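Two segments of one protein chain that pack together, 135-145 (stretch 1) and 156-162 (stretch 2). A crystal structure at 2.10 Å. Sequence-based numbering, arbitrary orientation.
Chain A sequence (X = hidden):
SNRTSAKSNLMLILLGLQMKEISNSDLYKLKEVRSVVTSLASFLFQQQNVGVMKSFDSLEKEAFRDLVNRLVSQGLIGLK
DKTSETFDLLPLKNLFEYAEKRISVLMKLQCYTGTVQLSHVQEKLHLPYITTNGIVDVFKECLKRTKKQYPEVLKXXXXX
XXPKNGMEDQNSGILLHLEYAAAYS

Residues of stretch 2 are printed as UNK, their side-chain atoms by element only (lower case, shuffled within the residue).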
# COMPACT_ATOMS: atom_id res chain seq x y z
N ILE A 135 5.50 2.63 4.08
CA ILE A 135 5.15 4.05 4.14
C ILE A 135 5.34 4.71 2.78
O ILE A 135 4.56 5.57 2.39
CB ILE A 135 6.00 4.79 5.20
CG1 ILE A 135 5.56 4.35 6.59
CG2 ILE A 135 5.80 6.28 5.08
CD1 ILE A 135 6.38 4.95 7.71
N VAL A 136 6.39 4.30 2.06
CA VAL A 136 6.63 4.84 0.73
C VAL A 136 5.45 4.54 -0.19
O VAL A 136 4.97 5.42 -0.89
CB VAL A 136 7.92 4.24 0.10
CG1 VAL A 136 7.98 4.57 -1.39
CG2 VAL A 136 9.15 4.79 0.82
N ASP A 137 4.96 3.30 -0.18
CA ASP A 137 3.84 2.99 -1.07
C ASP A 137 2.57 3.72 -0.68
O ASP A 137 1.78 4.10 -1.54
CB ASP A 137 3.61 1.47 -1.15
CG ASP A 137 4.75 0.76 -1.89
OD1 ASP A 137 5.44 1.43 -2.69
OD2 ASP A 137 4.97 -0.45 -1.67
N VAL A 138 2.35 3.96 0.61
CA VAL A 138 1.15 4.68 1.01
C VAL A 138 1.24 6.13 0.51
O VAL A 138 0.29 6.65 -0.08
CB VAL A 138 0.95 4.66 2.55
CG1 VAL A 138 -0.22 5.57 2.94
CG2 VAL A 138 0.66 3.23 3.00
N PHE A 139 2.39 6.77 0.72
CA PHE A 139 2.55 8.16 0.27
C PHE A 139 2.50 8.29 -1.25
O PHE A 139 1.94 9.26 -1.76
CB PHE A 139 3.84 8.77 0.84
CG PHE A 139 3.67 9.35 2.23
CD1 PHE A 139 3.75 8.54 3.35
CD2 PHE A 139 3.36 10.70 2.39
CE1 PHE A 139 3.53 9.06 4.63
CE2 PHE A 139 3.14 11.24 3.66
CZ PHE A 139 3.22 10.42 4.79
N LYS A 140 3.07 7.33 -1.98
CA LYS A 140 3.02 7.38 -3.44
C LYS A 140 1.56 7.41 -3.92
O LYS A 140 1.19 8.23 -4.77
CB LYS A 140 3.75 6.18 -4.06
CG LYS A 140 5.26 6.34 -4.12
CD LYS A 140 5.95 5.14 -4.77
CE LYS A 140 7.45 5.39 -4.96
NZ LYS A 140 8.13 4.21 -5.57
N GLU A 141 0.73 6.52 -3.37
CA GLU A 141 -0.68 6.46 -3.74
C GLU A 141 -1.43 7.75 -3.40
O GLU A 141 -2.22 8.25 -4.19
CB GLU A 141 -1.36 5.28 -3.06
CG GLU A 141 -1.68 4.15 -3.99
CD GLU A 141 -2.27 4.63 -5.31
OE1 GLU A 141 -3.34 5.30 -5.32
OE2 GLU A 141 -1.66 4.34 -6.34
N CYS A 142 -1.20 8.28 -2.20
CA CYS A 142 -1.85 9.52 -1.80
C CYS A 142 -1.40 10.68 -2.69
O CYS A 142 -2.22 11.48 -3.14
CB CYS A 142 -1.55 9.85 -0.34
SG CYS A 142 -2.29 8.69 0.80
N LEU A 143 -0.10 10.77 -2.95
CA LEU A 143 0.42 11.84 -3.79
C LEU A 143 -0.15 11.74 -5.20
O LEU A 143 -0.46 12.75 -5.83
CB LEU A 143 1.95 11.81 -3.80
CG LEU A 143 2.57 12.33 -2.49
CD1 LEU A 143 4.05 11.99 -2.39
CD2 LEU A 143 2.35 13.85 -2.42
N LYS A 144 -0.29 10.51 -5.69
CA LYS A 144 -0.84 10.27 -7.02
C LYS A 144 -2.27 10.82 -7.06
O LYS A 144 -2.66 11.52 -8.00
CB LYS A 144 -0.83 8.76 -7.30
CG LYS A 144 -1.26 8.32 -8.69
CD LYS A 144 -1.00 6.81 -8.88
CE LYS A 144 -1.53 6.30 -10.22
NZ LYS A 144 -1.19 4.86 -10.49
N ARG A 145 -3.05 10.53 -6.02
CA ARG A 145 -4.43 11.02 -5.94
C ARG A 145 -4.49 12.53 -5.77
O ARG A 145 -5.35 13.19 -6.36
CB ARG A 145 -5.17 10.37 -4.77
CG ARG A 145 -5.32 8.88 -4.89
CD ARG A 145 -6.01 8.30 -3.66
NE ARG A 145 -6.32 6.89 -3.85
CZ ARG A 145 -7.01 6.16 -2.98
NH1 ARG A 145 -7.47 6.71 -1.87
NH2 ARG A 145 -7.26 4.88 -3.25
N UNK A 156 4.17 18.46 -9.41
CA UNK A 156 4.97 17.22 -9.40
C UNK A 156 5.37 16.83 -7.97
O UNK A 156 5.31 17.65 -7.05
n UNK A 156 6.45 18.43 -12.39
o UNK A 156 5.49 16.39 -12.25
c UNK A 156 6.27 17.38 -10.21
c UNK A 156 6.03 17.36 -11.71
N UNK A 157 5.79 15.58 -7.81
CA UNK A 157 6.23 15.08 -6.50
C UNK A 157 7.26 13.97 -6.66
O UNK A 157 7.29 13.29 -7.68
c UNK A 157 3.75 11.27 -7.00
c UNK A 157 5.80 9.91 -5.74
c UNK A 157 5.04 14.54 -5.68
n UNK A 157 2.86 12.17 -7.52
c UNK A 157 3.82 9.87 -7.15
c UNK A 157 3.20 13.43 -7.10
c UNK A 157 5.73 11.30 -5.59
c UNK A 157 4.32 13.38 -6.31
c UNK A 157 4.69 11.99 -6.24
c UNK A 157 4.84 9.21 -6.52
N UNK A 158 8.10 13.80 -5.65
CA UNK A 158 9.11 12.75 -5.63
C UNK A 158 9.28 12.31 -4.17
O UNK A 158 9.04 13.10 -3.25
c UNK A 158 9.61 17.47 -9.35
c UNK A 158 10.47 13.26 -6.12
c UNK A 158 9.62 16.24 -7.24
c UNK A 158 9.37 17.41 -7.96
c UNK A 158 10.50 13.80 -7.51
c UNK A 158 10.12 15.12 -7.92
n UNK A 158 10.84 14.00 -9.73
c UNK A 158 10.10 16.39 -10.04
c UNK A 158 10.92 13.16 -8.64
c UNK A 158 10.35 15.22 -9.31
N UNK A 159 9.69 11.07 -3.97
CA UNK A 159 9.95 10.57 -2.64
C UNK A 159 11.36 9.99 -2.61
O UNK A 159 11.69 9.12 -3.41
c UNK A 159 8.94 9.47 -2.23
c UNK A 159 6.47 9.03 -1.73
c UNK A 159 9.34 8.87 -0.87
c UNK A 159 7.53 10.05 -2.18
N UNK A 160 12.19 10.50 -1.70
CA UNK A 160 13.56 10.01 -1.53
C UNK A 160 13.67 9.23 -0.22
O UNK A 160 12.87 9.42 0.69
o UNK A 160 15.56 12.82 -2.83
o UNK A 160 14.53 11.16 -3.82
c UNK A 160 14.56 11.17 -1.44
c UNK A 160 14.90 11.76 -2.79
N UNK A 161 14.66 8.36 -0.14
CA UNK A 161 14.88 7.60 1.09
C UNK A 161 15.94 8.35 1.88
O UNK A 161 16.95 8.79 1.31
c UNK A 161 13.07 5.20 0.92
c UNK A 161 14.98 3.83 0.10
c UNK A 161 14.37 5.22 0.13
c UNK A 161 15.36 6.18 0.79
N UNK A 162 15.73 8.50 3.18
CA UNK A 162 16.69 9.21 4.02
C UNK A 162 17.57 8.24 4.80
O UNK A 162 18.39 8.67 5.62
o UNK A 162 15.40 11.45 3.08
c UNK A 162 15.96 10.15 4.99
o UNK A 162 14.22 11.76 4.91
c UNK A 162 15.13 11.19 4.28

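Position 156 carries four side-chain atoms: two carbons, the second bearing one oxygen and one nitrogen. One oxygen and one nitrogen on the same terminal carbon make a carboxamide, and with a single carbon before it the residue is N156. Its side chain is out of reach of stretch 1, so it takes no part in the contact.

At position 157, one carbon leads into fused five- and six-membered rings holding eight carbons and one nitrogen. That bicycle is an indole, and it lies against L143, K140 and K144. The residue is W157. L143 CB sits 3.6 Å from the centroid of the W157 five-membered ring and 6° off its normal, which places it squarely over one face in a CH-pi contact; its nearest ring atom is W157 CD2, 3.7 Å from L143 CB. K140 CG comes within 3.8 Å of W157 CH2, oblique to the ring, while the end of the lysine leads away.

Position 158 has the same composition, one carbon and then an indole, but touches nothing on stretch 1. It is W158. Its CA-to-CB bond points away from the helix, and its closest side-chain approach to stretch 1 is W158 CB to L143 CD1, 7.5 Å.

Four carbons at position 159, forked at the first with one arm two carbons long, define a beta-branched aliphatic chain, which touches V136, F139, K140 and L143. This is I159. Its chi angles (m, t) extend the longer arm so that I159 CD1 lies 3.7 Å from F139 CB, 3.8 Å from K140 CG and 3.9 Å from L143 CD1. The other arm ends at I159 CG2, 4.4 Å from V136 CG2.

Position 160 shows two carbons, the second carrying two oxygens: a carboxylate bonded directly to CB, touching nothing on stretch 1. This is D160. Its CA-to-CB bond again points away.

Position 161 also has four carbons, but the fork is at the second, and the side chain touches V136. This is L161. Its CA-to-CB bond runs sideways, yet the end comes nearer the helix, and L161 CD2 reaches V136 CG2 at 3.9 Å.

Position 162 repeats the carboxylate pattern of two carbons and two oxygens, out of reach of stretch 1, and is D162.

The strand runs antiparallel to the helix (178°), with the axes 9.4 Å apart at closest approach. Strand alternation sends W157 and I159 toward the helix, while V136 and L143, seven residues or about two turns apart, point back. No hydrogen bond crosses the interface; the 380 Å² buried is held by apolar packing and the CH-pi contact.

Stretch 2 156-162: NWWIDLD
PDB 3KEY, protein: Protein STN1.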